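Local structure of flagellar biosynthetic protein FlhB (Shewanella putrefaciens CN-32, 6Z0W) at residues N14-V19 and A28-V33; I62-A67 and R111-I116; A37-I42 and Q82-G87; K44-V49 and A73-T78. The protein probably helps build the rod of the flagellar basal body and export flagellar proteins, the part described being its cytoplasmic domain. All coordinates share one frame; numbering follows the deposited sequence.

Contact 1: N14-V19 and A28-V33; sequences NADVIV and AVKYDV
Asp16 OD2 is gripped by two donors. Tyr31 N points at this oxygen from 2.9 Å, nearly straight at 175°, and a water donates to Asp16 OD2 at 2.9 Å. The same water accepts a bond from Lys30 NZ at 2.7 Å, linking acid and amine whose charged atoms do not meet directly. Lys30 runs extended as far as CE and then bends (chi4 53°), which swings NZ onto Asn14 O at 2.8 Å, in the plane of that carbonyl. The turn before the strand is thus tied by a side chain from across the hairpin. Strands 17-20 and 25-30 form this antiparallel hairpin, and its pairing starts with a classic beta bulge: Asp16 N donates to Val29 O at 2.8 Å, while Val17 N adds a weak bond to the same oxygen. Val29 N answers with a bond of 2.8 Å to Val17 O. On the face covered by helix 89-100, Val17 and Val29 lie side by side, Val17 CG1 being 3.9 Å from Val29 CB. On the other face Ile18 CD1 presses tightly on Ala28 CB at 3.5 Å, and Ala15 CB also touches that methyl; Ile18 packs on Ile53 and Ala57 of helix 47-59.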
loop_
_atom_site.group_PDB
_atom_site.type_symbol
_atom_site.label_atom_id
_atom_site.label_comp_id
_atom_site.label_asym_id
_atom_site.label_seq_id
_atom_site.Cartn_x
_atom_site.Cartn_y
_atom_site.Cartn_z
ATOM N N ASN A 14 -8.179 6.958 7.256
ATOM C CA ASN A 14 -7.320 8.099 6.944
ATOM C C ASN A 14 -6.376 7.821 5.770
ATOM O O ASN A 14 -5.609 8.699 5.397
ATOM C CB ASN A 14 -6.508 8.510 8.174
ATOM C CG ASN A 14 -7.380 8.785 9.376
ATOM O OD1 ASN A 14 -8.466 9.348 9.254
ATOM N ND2 ASN A 14 -6.940 8.329 10.538
ATOM N N ALA A 15 -6.450 6.646 5.164
ATOM C CA ALA A 15 -5.539 6.274 4.098
ATOM C C ALA A 15 -5.828 7.084 2.837
ATOM O O ALA A 15 -6.972 7.428 2.548
ATOM C CB ALA A 15 -5.678 4.774 3.780
ATOM N N ASP A 16 -4.791 7.309 2.033
ATOM C CA ASP A 16 -5.028 7.839 0.694
ATOM C C ASP A 16 -5.265 6.746 -0.341
ATOM O O ASP A 16 -5.950 6.991 -1.340
ATOM C CB ASP A 16 -3.848 8.708 0.275
ATOM C CG ASP A 16 -3.825 10.021 1.018
ATOM O OD1 ASP A 16 -4.868 10.693 0.985
ATOM O OD2 ASP A 16 -2.801 10.353 1.660
ATOM N N VAL A 17 -4.724 5.547 -0.125
ATOM C CA VAL A 17 -4.832 4.461 -1.095
ATOM C C VAL A 17 -4.547 3.168 -0.354
ATOM O O VAL A 17 -3.853 3.169 0.667
ATOM C CB VAL A 17 -3.861 4.673 -2.288
ATOM C CG1 VAL A 17 -2.422 4.408 -1.854
ATOM C CG2 VAL A 17 -4.229 3.767 -3.478
ATOM N N ILE A 18 -5.133 2.070 -0.837
ATOM C CA ILE A 18 -4.745 0.707 -0.467
ATOM C C ILE A 18 -4.121 0.068 -1.693
ATOM O O ILE A 18 -4.771 -0.041 -2.738
ATOM C CB ILE A 18 -5.930 -0.151 0.002
ATOM C CG1 ILE A 18 -6.913 0.644 0.845
ATOM C CG2 ILE A 18 -5.432 -1.428 0.717
ATOM C CD1 ILE A 18 -6.392 1.123 2.161
ATOM N N VAL A 19 -2.865 -0.343 -1.578
ATOM C CA VAL A 19 -2.190 -1.123 -2.606
ATOM C C VAL A 19 -2.336 -2.582 -2.239
ATOM O O VAL A 19 -2.012 -2.985 -1.108
ATOM C CB VAL A 19 -0.713 -0.735 -2.715
ATOM C CG1 VAL A 19 -0.044 -1.486 -3.885
ATOM C CG2 VAL A 19 -0.607 0.794 -2.857
ATOM N N ALA A 28 -2.311 -0.001 3.594
ATOM C CA ALA A 28 -2.985 1.292 3.571
ATOM C C ALA A 28 -1.923 2.385 3.690
ATOM O O ALA A 28 -1.229 2.493 4.721
ATOM C CB ALA A 28 -4.028 1.389 4.697
ATOM N N VAL A 29 -1.802 3.201 2.642
ATOM C CA VAL A 29 -0.738 4.195 2.521
ATOM C C VAL A 29 -1.315 5.596 2.720
ATOM O O VAL A 29 -2.390 5.920 2.196
ATOM C CB VAL A 29 -0.030 4.060 1.155
ATOM C CG1 VAL A 29 1.082 5.137 0.975
ATOM C CG2 VAL A 29 0.547 2.655 0.996
ATOM N N LYS A 30 -0.580 6.442 3.452
ATOM C CA LYS A 30 -0.955 7.840 3.634
ATOM C C LYS A 30 0.211 8.754 3.273
ATOM O O LYS A 30 1.367 8.435 3.558
ATOM C CB LYS A 30 -1.398 8.130 5.090
ATOM C CG LYS A 30 -2.007 9.531 5.317
ATOM C CD LYS A 30 -2.635 9.608 6.720
ATOM C CE LYS A 30 -3.414 10.921 6.970
ATOM N NZ LYS A 30 -4.428 11.184 5.897
ATOM N N TYR A 31 -0.104 9.880 2.636
ATOM C CA TYR A 31 0.852 10.953 2.372
ATOM C C TYR A 31 0.395 12.188 3.131
ATOM O O TYR A 31 -0.675 12.735 2.844
ATOM C CB TYR A 31 0.949 11.273 0.884
ATOM C CG TYR A 31 1.918 12.407 0.530
ATOM C CD1 TYR A 31 3.295 12.235 0.683
ATOM C CD2 TYR A 31 1.451 13.637 0.037
ATOM C CE1 TYR A 31 4.185 13.236 0.363
ATOM C CE2 TYR A 31 2.349 14.676 -0.306
ATOM C CZ TYR A 31 3.709 14.470 -0.132
ATOM O OH TYR A 31 4.623 15.459 -0.449
ATOM N N ASP A 32 1.202 12.633 4.086
ATOM C CA ASP A 32 0.836 13.790 4.906
ATOM C C ASP A 32 2.144 14.533 5.141
ATOM O O ASP A 32 2.882 14.223 6.079
ATOM C CB ASP A 32 0.146 13.345 6.199
ATOM C CG ASP A 32 -0.270 14.507 7.101
ATOM O OD1 ASP A 32 -0.124 15.690 6.716
ATOM O OD2 ASP A 32 -0.729 14.223 8.234
ATOM N N VAL A 33 2.443 15.486 4.254
ATOM C CA VAL A 33 3.767 16.086 4.231
ATOM C C VAL A 33 4.032 16.918 5.485
ATOM O O VAL A 33 5.200 17.143 5.841
ATOM C CB VAL A 33 3.947 16.893 2.919
ATOM C CG1 VAL A 33 3.304 18.249 3.023
ATOM C CG2 VAL A 33 5.428 17.019 2.535
HETATM O O HOH W 1 -3.591 12.317 3.632
#

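Contact 2: I62-A67 and R111-I116; sequences IAIVSA and RKPIPI
Parallel strand pairing joins Ile64-Ser66 to Ile114-Pro115 at the margin of the mixed sheet, where 114-115 is an edge strand and 64-66 its inner neighbour. The added strand alternates proline with isoleucine, consistent with its being part of the proline-rich element that contributes to flagellar biogenesis in beta- and gamma-proteobacteria. Alternation suits an edge: the prolines have no amide hydrogen to give, and the isoleucines between them supply the N-H groups that face the sheet. Ile114 N donates to Ile64 O at 3.0 Å, and Ile116 N to Ser66 O at 3.1 Å. Between these, Ser66 N returns a bond of 2.7 Å to Ile114 O, approaching from above the carbonyl plane by 41°. Ser66 OG turns to Asn21 instead. On one face of the pair, Val65 and Ile114 lie against helix 89-100, where Tyr98 packs on both Ile114 and Ile116. Ile116 holds CG1 anti to its carbonyl carbon (chi1 -47°), which sets that atom 3.8 Å from Val65 CB. Pro113 leans its ring on strand 64-66 and also meets Val20 and Arg54; its CB rests 3.8 Å from Ile64 CG2, and its CG lies almost as near the same methyl.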
loop_
_atom_site.group_PDB
_atom_site.type_symbol
_atom_site.label_atom_id
_atom_site.label_comp_id
_atom_site.label_asym_id
_atom_site.label_seq_id
_atom_site.Cartn_x
_atom_site.Cartn_y
_atom_site.Cartn_z
ATOM N N ILE A 62 -12.132 4.814 -0.350
ATOM C CA ILE A 62 -10.691 4.965 -0.500
ATOM C C ILE A 62 -10.231 4.074 -1.647
ATOM O O ILE A 62 -10.524 2.868 -1.665
ATOM C CB ILE A 62 -9.961 4.645 0.812
ATOM C CG1 ILE A 62 -10.285 5.744 1.836
ATOM C CG2 ILE A 62 -8.438 4.512 0.574
ATOM C CD1 ILE A 62 -9.866 5.462 3.241
ATOM N N ALA A 63 -9.520 4.672 -2.611
ATOM C CA ALA A 63 -9.077 3.933 -3.791
ATOM C C ALA A 63 -8.262 2.692 -3.408
ATOM O O ALA A 63 -7.369 2.739 -2.559
ATOM C CB ALA A 63 -8.251 4.835 -4.705
ATOM N N ILE A 64 -8.603 1.573 -4.014
ATOM C CA ILE A 64 -7.879 0.326 -3.852
ATOM C C ILE A 64 -7.283 -0.002 -5.213
ATOM O O ILE A 64 -8.016 -0.098 -6.205
ATOM C CB ILE A 64 -8.806 -0.806 -3.395
ATOM C CG1 ILE A 64 -9.517 -0.435 -2.084
ATOM C CG2 ILE A 64 -8.008 -2.106 -3.320
ATOM C CD1 ILE A 64 -10.652 -1.378 -1.725
ATOM N N VAL A 65 -5.966 -0.150 -5.296
ATOM C CA VAL A 65 -5.359 -0.414 -6.596
ATOM C C VAL A 65 -4.486 -1.651 -6.486
ATOM O O VAL A 65 -3.828 -1.871 -5.463
ATOM C CB VAL A 65 -4.575 0.798 -7.146
ATOM C CG1 VAL A 65 -5.377 2.083 -6.919
ATOM C CG2 VAL A 65 -3.225 0.925 -6.502
ATOM N N SER A 66 -4.521 -2.482 -7.528
ATOM C CA SER A 66 -3.748 -3.713 -7.562
ATOM C C SER A 66 -2.443 -3.458 -8.307
ATOM O O SER A 66 -2.448 -3.223 -9.524
ATOM C CB SER A 66 -4.514 -4.853 -8.220
ATOM O OG SER A 66 -3.660 -5.985 -8.268
ATOM N N ALA A 67 -1.334 -3.549 -7.573
ATOM C CA ALA A 67 0.007 -3.593 -8.157
ATOM C C ALA A 67 0.803 -4.585 -7.319
ATOM O O ALA A 67 1.477 -4.196 -6.364
ATOM C CB ALA A 67 0.657 -2.203 -8.175
ATOM N N ARG A 111 -16.890 -4.017 -6.620
ATOM C CA ARG A 111 -15.844 -3.425 -7.435
ATOM C C ARG A 111 -14.509 -4.094 -7.158
ATOM O O ARG A 111 -14.117 -4.275 -6.004
ATOM C CB ARG A 111 -15.724 -1.927 -7.169
ATOM C CG ARG A 111 -16.378 -1.045 -8.217
ATOM C CD ARG A 111 -16.073 0.451 -7.985
ATOM N NE ARG A 111 -16.031 0.855 -6.574
ATOM C CZ ARG A 111 -17.024 0.723 -5.690
ATOM N NH1 ARG A 111 -18.191 0.190 -6.038
ATOM N NH2 ARG A 111 -16.844 1.136 -4.440
ATOM N N LYS A 112 -13.818 -4.462 -8.218
ATOM C CA LYS A 112 -12.482 -5.012 -8.082
ATOM C C LYS A 112 -11.449 -3.890 -8.042
ATOM O O LYS A 112 -11.688 -2.784 -8.544
ATOM C CB LYS A 112 -12.195 -5.965 -9.238
ATOM C CG LYS A 112 -13.208 -7.089 -9.361
ATOM C CD LYS A 112 -13.688 -7.260 -10.797
ATOM C CE LYS A 112 -14.884 -6.361 -11.117
ATOM N NZ LYS A 112 -15.524 -6.755 -12.410
ATOM N N PRO A 113 -10.294 -4.142 -7.424
ATOM C CA PRO A 113 -9.231 -3.133 -7.405
ATOM C C PRO A 113 -8.856 -2.694 -8.808
ATOM O O PRO A 113 -8.976 -3.450 -9.772
ATOM C CB PRO A 113 -8.066 -3.863 -6.731
ATOM C CG PRO A 113 -8.707 -4.890 -5.898
ATOM C CD PRO A 113 -9.928 -5.338 -6.648
ATOM N N ILE A 114 -8.398 -1.452 -8.911
ATOM C CA ILE A 114 -7.909 -0.898 -10.169
ATOM C C ILE A 114 -6.525 -1.472 -10.454
ATOM O O ILE A 114 -5.595 -1.300 -9.651
ATOM C CB ILE A 114 -7.883 0.638 -10.120
ATOM C CG1 ILE A 114 -9.239 1.164 -9.631
ATOM C CG2 ILE A 114 -7.545 1.185 -11.478
ATOM C CD1 ILE A 114 -9.192 2.512 -8.872
ATOM N N PRO A 115 -6.335 -2.158 -11.578
ATOM C CA PRO A 115 -4.994 -2.638 -11.932
ATOM C C PRO A 115 -4.167 -1.481 -12.470
ATOM O O PRO A 115 -4.565 -0.819 -13.430
ATOM C CB PRO A 115 -5.267 -3.691 -13.014
ATOM C CG PRO A 115 -6.794 -3.831 -13.093
ATOM C CD PRO A 115 -7.343 -2.537 -12.579
ATOM N N ILE A 116 -3.035 -1.210 -11.835
ATOM C CA ILE A 116 -2.141 -0.151 -12.279
ATOM C C ILE A 116 -0.812 -0.791 -12.648
ATOM O O ILE A 116 -0.176 -1.428 -11.798
ATOM C CB ILE A 116 -1.926 0.941 -11.219
ATOM C CG1 ILE A 116 -3.253 1.377 -10.609
ATOM C CG2 ILE A 116 -1.235 2.130 -11.849
ATOM C CD1 ILE A 116 -4.142 2.146 -11.548
#

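Contact 3: A37-I42 and Q82-G87; sequences AAPFVI and QQIPEG
Phe40 and Gln83 bring their backbones together in a single bridge, their CA atoms only 4.0 Å apart. A bond on each flank secures it: Ile84 N donates to Pro39 O at 3.1 Å, and Val41 N donates to Gln82 O at 3.1 Å, both fairly straight. The close approach also sets C-H groups against these carbonyls, with Phe40 CA 3.2 Å from Gln82 O and Gln83 CA 3.3 Å from Pro39 O. Each oxygen therefore meets an N-H and a C-H from the opposing segment. Gln83 adds a side-chain bond. Its CG lies beside its own backbone N, anti to the carbonyl carbon (chi1 -37°), and the extended chain beyond carries OE1 to Ala38 N at 3.2 Å, with Ala38 CB alongside the same oxygen. The contact illustrates how a loop can complete the margin of a sheet: residues 82-87 belong to the connection between helices 68-77 and 89-100, yet Gln82 to Ile84 join, through one bridge, an edge strand of the sheet, 40-46, on the side away from strand 25-30. Ile84 and Pro39 cross obliquely, Ile84 CD1 reaching Pro39 CD at 3.7 Å, and both residues also pack on Val92 of helix 89-100. Phe40 touches the loop mainly through CA and CB. Its ring, with CG between the backbone N and the carbonyl carbon (chi1 42°), leads away from the loop to meet Lys30 and Asp32, and makes a cation-pi contact with Arg35.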
loop_
_atom_site.group_PDB
_atom_site.type_symbol
_atom_site.label_atom_id
_atom_site.label_comp_id
_atom_site.label_asym_id
_atom_site.label_seq_id
_atom_site.Cartn_x
_atom_site.Cartn_y
_atom_site.Cartn_z
ATOM N N ALA A 37 8.190 13.555 4.602
ATOM C CA ALA A 37 8.406 13.705 3.172
ATOM C C ALA A 37 7.931 12.470 2.412
ATOM O O ALA A 37 7.442 12.583 1.277
ATOM C CB ALA A 37 9.895 13.972 2.904
ATOM N N ALA A 38 8.070 11.255 3.015
ATOM C CA ALA A 38 7.662 10.077 2.242
ATOM C C ALA A 38 6.313 9.525 2.723
ATOM O O ALA A 38 5.973 9.649 3.904
ATOM C CB ALA A 38 8.713 8.971 2.347
ATOM N N PRO A 39 5.528 8.893 1.844
ATOM C CA PRO A 39 4.298 8.250 2.313
ATOM C C PRO A 39 4.627 7.241 3.401
ATOM O O PRO A 39 5.736 6.700 3.467
ATOM C CB PRO A 39 3.749 7.557 1.059
ATOM C CG PRO A 39 4.413 8.229 -0.101
ATOM C CD PRO A 39 5.782 8.615 0.416
ATOM N N PHE A 40 3.660 7.006 4.272
ATOM C CA PHE A 40 3.837 6.052 5.349
ATOM C C PHE A 40 2.677 5.060 5.383
ATOM O O PHE A 40 1.575 5.326 4.893
ATOM C CB PHE A 40 3.974 6.737 6.723
ATOM C CG PHE A 40 3.028 7.895 6.946
ATOM C CD1 PHE A 40 1.844 7.736 7.672
ATOM C CD2 PHE A 40 3.348 9.161 6.465
ATOM C CE1 PHE A 40 0.989 8.826 7.872
ATOM C CE2 PHE A 40 2.512 10.229 6.668
ATOM C CZ PHE A 40 1.335 10.070 7.374
ATOM N N VAL A 41 2.934 3.912 6.005
ATOM C CA VAL A 41 1.934 2.853 6.099
ATOM C C VAL A 41 1.192 3.028 7.417
ATOM O O VAL A 41 1.820 3.084 8.476
ATOM C CB VAL A 41 2.597 1.467 6.000
ATOM C CG1 VAL A 41 1.665 0.378 6.477
ATOM C CG2 VAL A 41 3.074 1.221 4.550
ATOM N N ILE A 42 -0.139 3.119 7.367
ATOM C CA ILE A 42 -0.933 3.263 8.590
ATOM C C ILE A 42 -1.748 2.020 8.905
ATOM O O ILE A 42 -2.289 1.917 10.023
ATOM C CB ILE A 42 -1.857 4.498 8.531
ATOM C CG1 ILE A 42 -2.843 4.355 7.372
ATOM C CG2 ILE A 42 -1.041 5.742 8.318
ATOM C CD1 ILE A 42 -3.793 5.527 7.282
ATOM N N GLN A 82 5.490 3.751 9.635
ATOM C CA GLN A 82 6.832 3.994 9.133
ATOM C C GLN A 82 6.765 4.453 7.674
ATOM O O GLN A 82 5.862 4.065 6.926
ATOM C CB GLN A 82 7.691 2.719 9.267
ATOM C CG GLN A 82 9.181 2.910 8.989
ATOM C CD GLN A 82 10.004 1.599 8.939
ATOM O OE1 GLN A 82 9.480 0.493 8.689
ATOM N NE2 GLN A 82 11.311 1.734 9.192
ATOM N N GLN A 83 7.703 5.325 7.276
ATOM C CA GLN A 83 7.804 5.694 5.869
ATOM C C GLN A 83 8.303 4.531 5.024
ATOM O O GLN A 83 9.162 3.746 5.443
ATOM C CB GLN A 83 8.739 6.900 5.677
ATOM C CG GLN A 83 8.619 7.919 6.790
ATOM C CD GLN A 83 9.476 9.156 6.582
ATOM O OE1 GLN A 83 9.460 9.779 5.513
ATOM N NE2 GLN A 83 10.257 9.500 7.602
ATOM N N ILE A 84 7.741 4.413 3.826
ATOM C CA ILE A 84 8.234 3.464 2.826
ATOM C C ILE A 84 9.707 3.743 2.549
ATOM O O ILE A 84 10.163 4.891 2.686
ATOM C CB ILE A 84 7.438 3.553 1.512
ATOM C CG1 ILE A 84 7.578 4.976 0.935
ATOM C CG2 ILE A 84 6.015 3.156 1.752
ATOM C CD1 ILE A 84 6.925 5.173 -0.427
ATOM N N PRO A 85 10.473 2.733 2.133
ATOM C CA PRO A 85 11.863 2.971 1.726
ATOM C C PRO A 85 11.942 3.912 0.534
ATOM O O PRO A 85 11.056 3.952 -0.331
ATOM C CB PRO A 85 12.367 1.575 1.332
ATOM C CG PRO A 85 11.384 0.613 1.928
ATOM C CD PRO A 85 10.071 1.333 1.915
ATOM N N GLU A 86 13.059 4.617 0.467
ATOM C CA GLU A 86 13.282 5.557 -0.620
ATOM C C GLU A 86 13.187 4.876 -1.989
ATOM O O GLU A 86 12.692 5.481 -2.948
ATOM C CB GLU A 86 14.631 6.232 -0.394
ATOM C CG GLU A 86 15.371 6.691 -1.617
ATOM C CD GLU A 86 16.843 6.948 -1.315
ATOM O OE1 GLU A 86 17.663 6.021 -1.496
ATOM O OE2 GLU A 86 17.176 8.074 -0.885
ATOM N N GLY A 87 13.585 3.606 -2.092
ATOM C CA GLY A 87 13.527 2.941 -3.380
ATOM C C GLY A 87 12.118 2.773 -3.931
ATOM O O GLY A 87 11.965 2.472 -5.123
#

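Contact 4: K44-V49 and A73-T78; sequences KGVDDV and AIYHTT
Strand 44-46 runs across helix 73-77 with 108° between their directions, the axes passing 9.4 Å apart at their closest. That gap is bridged by Lys44 and Tyr75, two long side chains crossing at about a right angle. Tyr75 CG stands anti to its backbone N (chi1 -173°), and the ring reaches out from the helix to be sandwiched by the strand. Lys44 lays its aliphatic chain over one face, CD being 3.6 Å from Tyr75 CD1 in a CH-pi contact shifted toward the rim. Val46 CG1 takes the opposite face, 3.6 Å from Tyr75 CZ, also as a CH-pi contact. Gly45, between them in sequence, brings its amide N to the ring edge, in plane, 3.6 Å from Tyr75 CE1. Still over the ring face, the lysine, extended beyond CG, reaches the end of the helix, where its ammonium meets two carbonyls: Lys44 NZ donates to Tyr75 O at 2.7 Å, within the carbonyl plane, and to Thr78 O at 2.8 Å, from above the plane of the Thr78 carbonyl. NZ also stands 4.5 Å from the Tyr75 ring centroid, almost on its normal, a cation-pi interaction. Backbone oxygens at a helix C-terminus carry partial negative charge, which probably favours the charged amine here. Around this pair, Val27 of strand 25-30 touches both Lys44 and Tyr75, Tyr25 meets the Tyr75 ring edge-to-face, and strand 44-46 leads directly into helix 47-59.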
loop_
_atom_site.group_PDB
_atom_site.type_symbol
_atom_site.label_atom_id
_atom_site.label_comp_id
_atom_site.label_asym_id
_atom_site.label_seq_id
_atom_site.Cartn_x
_atom_site.Cartn_y
_atom_site.Cartn_z
ATOM N N LYS A 44 -1.653 -2.495 7.672
ATOM C CA LYS A 44 -1.225 -3.536 6.762
ATOM C C LYS A 44 -1.671 -4.887 7.304
ATOM O O LYS A 44 -1.840 -5.062 8.508
ATOM C CB LYS A 44 0.301 -3.520 6.549
ATOM C CG LYS A 44 1.161 -4.071 7.693
ATOM C CD LYS A 44 2.610 -4.114 7.168
ATOM C CE LYS A 44 3.632 -4.772 8.073
ATOM N NZ LYS A 44 5.016 -4.545 7.520
ATOM N N GLY A 45 -1.855 -5.839 6.397
ATOM C CA GLY A 45 -2.233 -7.185 6.789
ATOM C C GLY A 45 -2.174 -8.106 5.597
ATOM O O GLY A 45 -2.132 -7.666 4.440
ATOM N N VAL A 46 -2.150 -9.396 5.889
ATOM C CA VAL A 46 -2.245 -10.359 4.817
ATOM C C VAL A 46 -3.548 -11.114 4.970
ATOM O O VAL A 46 -4.215 -11.076 6.016
ATOM C CB VAL A 46 -1.048 -11.332 4.757
ATOM C CG1 VAL A 46 0.249 -10.563 4.497
ATOM C CG2 VAL A 46 -0.976 -12.195 6.042
ATOM N N ASP A 47 -3.909 -11.794 3.883
ATOM C CA ASP A 47 -5.017 -12.738 3.863
ATOM C C ASP A 47 -6.296 -12.099 4.395
ATOM O O ASP A 47 -6.791 -11.141 3.792
ATOM C CB ASP A 47 -4.604 -13.992 4.619
ATOM C CG ASP A 47 -3.373 -14.664 3.982
ATOM O OD1 ASP A 47 -3.138 -14.455 2.768
ATOM O OD2 ASP A 47 -2.650 -15.398 4.686
ATOM N N ASP A 48 -6.847 -12.602 5.503
ATOM C CA ASP A 48 -8.151 -12.106 5.936
ATOM C C ASP A 48 -8.058 -10.677 6.446
ATOM O O ASP A 48 -8.986 -9.883 6.246
ATOM C CB ASP A 48 -8.748 -12.986 7.019
ATOM C CG ASP A 48 -10.007 -12.388 7.604
ATOM O OD1 ASP A 48 -11.048 -12.362 6.898
ATOM O OD2 ASP A 48 -9.949 -11.926 8.768
ATOM N N VAL A 49 -6.966 -10.347 7.137
ATOM C CA VAL A 49 -6.772 -8.976 7.587
ATOM C C VAL A 49 -6.667 -8.047 6.386
ATOM O O VAL A 49 -7.109 -6.893 6.437
ATOM C CB VAL A 49 -5.533 -8.895 8.499
ATOM C CG1 VAL A 49 -5.263 -7.449 8.912
ATOM C CG2 VAL A 49 -5.711 -9.807 9.736
ATOM N N ALA A 73 6.254 -5.505 -1.802
ATOM C CA ALA A 73 7.477 -4.809 -1.411
ATOM C C ALA A 73 7.220 -3.822 -0.270
ATOM O O ALA A 73 8.021 -3.724 0.669
ATOM C CB ALA A 73 8.076 -4.102 -2.612
ATOM N N ILE A 74 6.102 -3.097 -0.318
ATOM C CA ILE A 74 5.764 -2.205 0.790
ATOM C C ILE A 74 5.590 -3.004 2.074
ATOM O O ILE A 74 6.181 -2.687 3.110
ATOM C CB ILE A 74 4.493 -1.398 0.480
ATOM C CG1 ILE A 74 4.708 -0.399 -0.643
ATOM C CG2 ILE A 74 4.048 -0.637 1.716
ATOM C CD1 ILE A 74 3.404 0.133 -1.172
ATOM N N TYR A 75 4.753 -4.046 2.024
ATOM C CA TYR A 75 4.462 -4.834 3.219
ATOM C C TYR A 75 5.746 -5.338 3.876
ATOM O O TYR A 75 5.914 -5.224 5.101
ATOM C CB TYR A 75 3.544 -6.006 2.860
ATOM C CG TYR A 75 3.054 -6.780 4.072
ATOM C CD1 TYR A 75 1.817 -6.501 4.633
ATOM C CD2 TYR A 75 3.845 -7.769 4.670
ATOM C CE1 TYR A 75 1.366 -7.184 5.746
ATOM C CE2 TYR A 75 3.396 -8.474 5.794
ATOM C CZ TYR A 75 2.157 -8.175 6.325
ATOM O OH TYR A 75 1.673 -8.841 7.434
ATOM N N HIS A 76 6.678 -5.856 3.064
ATOM C CA HIS A 76 7.883 -6.506 3.577
ATOM C C HIS A 76 8.900 -5.537 4.142
ATOM O O HIS A 76 9.756 -5.971 4.922
ATOM C CB HIS A 76 8.562 -7.322 2.482
ATOM C CG HIS A 76 7.755 -8.490 2.024
ATOM N ND1 HIS A 76 7.744 -8.916 0.713
ATOM C CD2 HIS A 76 6.927 -9.315 2.699
ATOM C CE1 HIS A 76 6.944 -9.957 0.602
ATOM N NE2 HIS A 76 6.435 -10.219 1.791
ATOM N N THR A 77 8.824 -4.251 3.770
ATOM C CA THR A 77 9.879 -3.278 4.021
ATOM C C THR A 77 9.452 -2.105 4.905
ATOM O O THR A 77 10.287 -1.238 5.197
ATOM C CB THR A 77 10.395 -2.709 2.694
ATOM O OG1 THR A 77 9.360 -1.933 2.073
ATOM C CG2 THR A 77 10.856 -3.808 1.748
ATOM N N THR A 78 8.188 -2.045 5.322
ATOM C CA THR A 78 7.627 -0.884 6.006
ATOM C C THR A 78 6.757 -1.361 7.158
ATOM O O THR A 78 5.679 -1.919 6.907
ATOM C CB THR A 78 6.773 -0.037 5.040
ATOM O OG1 THR A 78 7.477 0.150 3.807
ATOM C CG2 THR A 78 6.442 1.331 5.662
#

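Overall arrangement
Taken together, the contacts trace one mixed sheet from margin to margin. Contact 1 is the central hairpin; its strand 17-20 pairs with strand 64-66 of contact 2, where Ile18 O lies 2.8 Å from Val65 N, the centres being about 13 Å apart. On its other side, Lys30 O approaches Phe40 N of contact 3 to 2.8 Å. Contacts 2 and 3, on opposite sides of the chain's centre, stand about 20 Å apart between centres. Contact 4 shares strand 40-46 with contact 3 and meets it where Val41 packs on Ile74. The hairpin's connecting residues, Asn21 to His24, match the Asn-Pro-x-His sequence at which relatives cleave themselves.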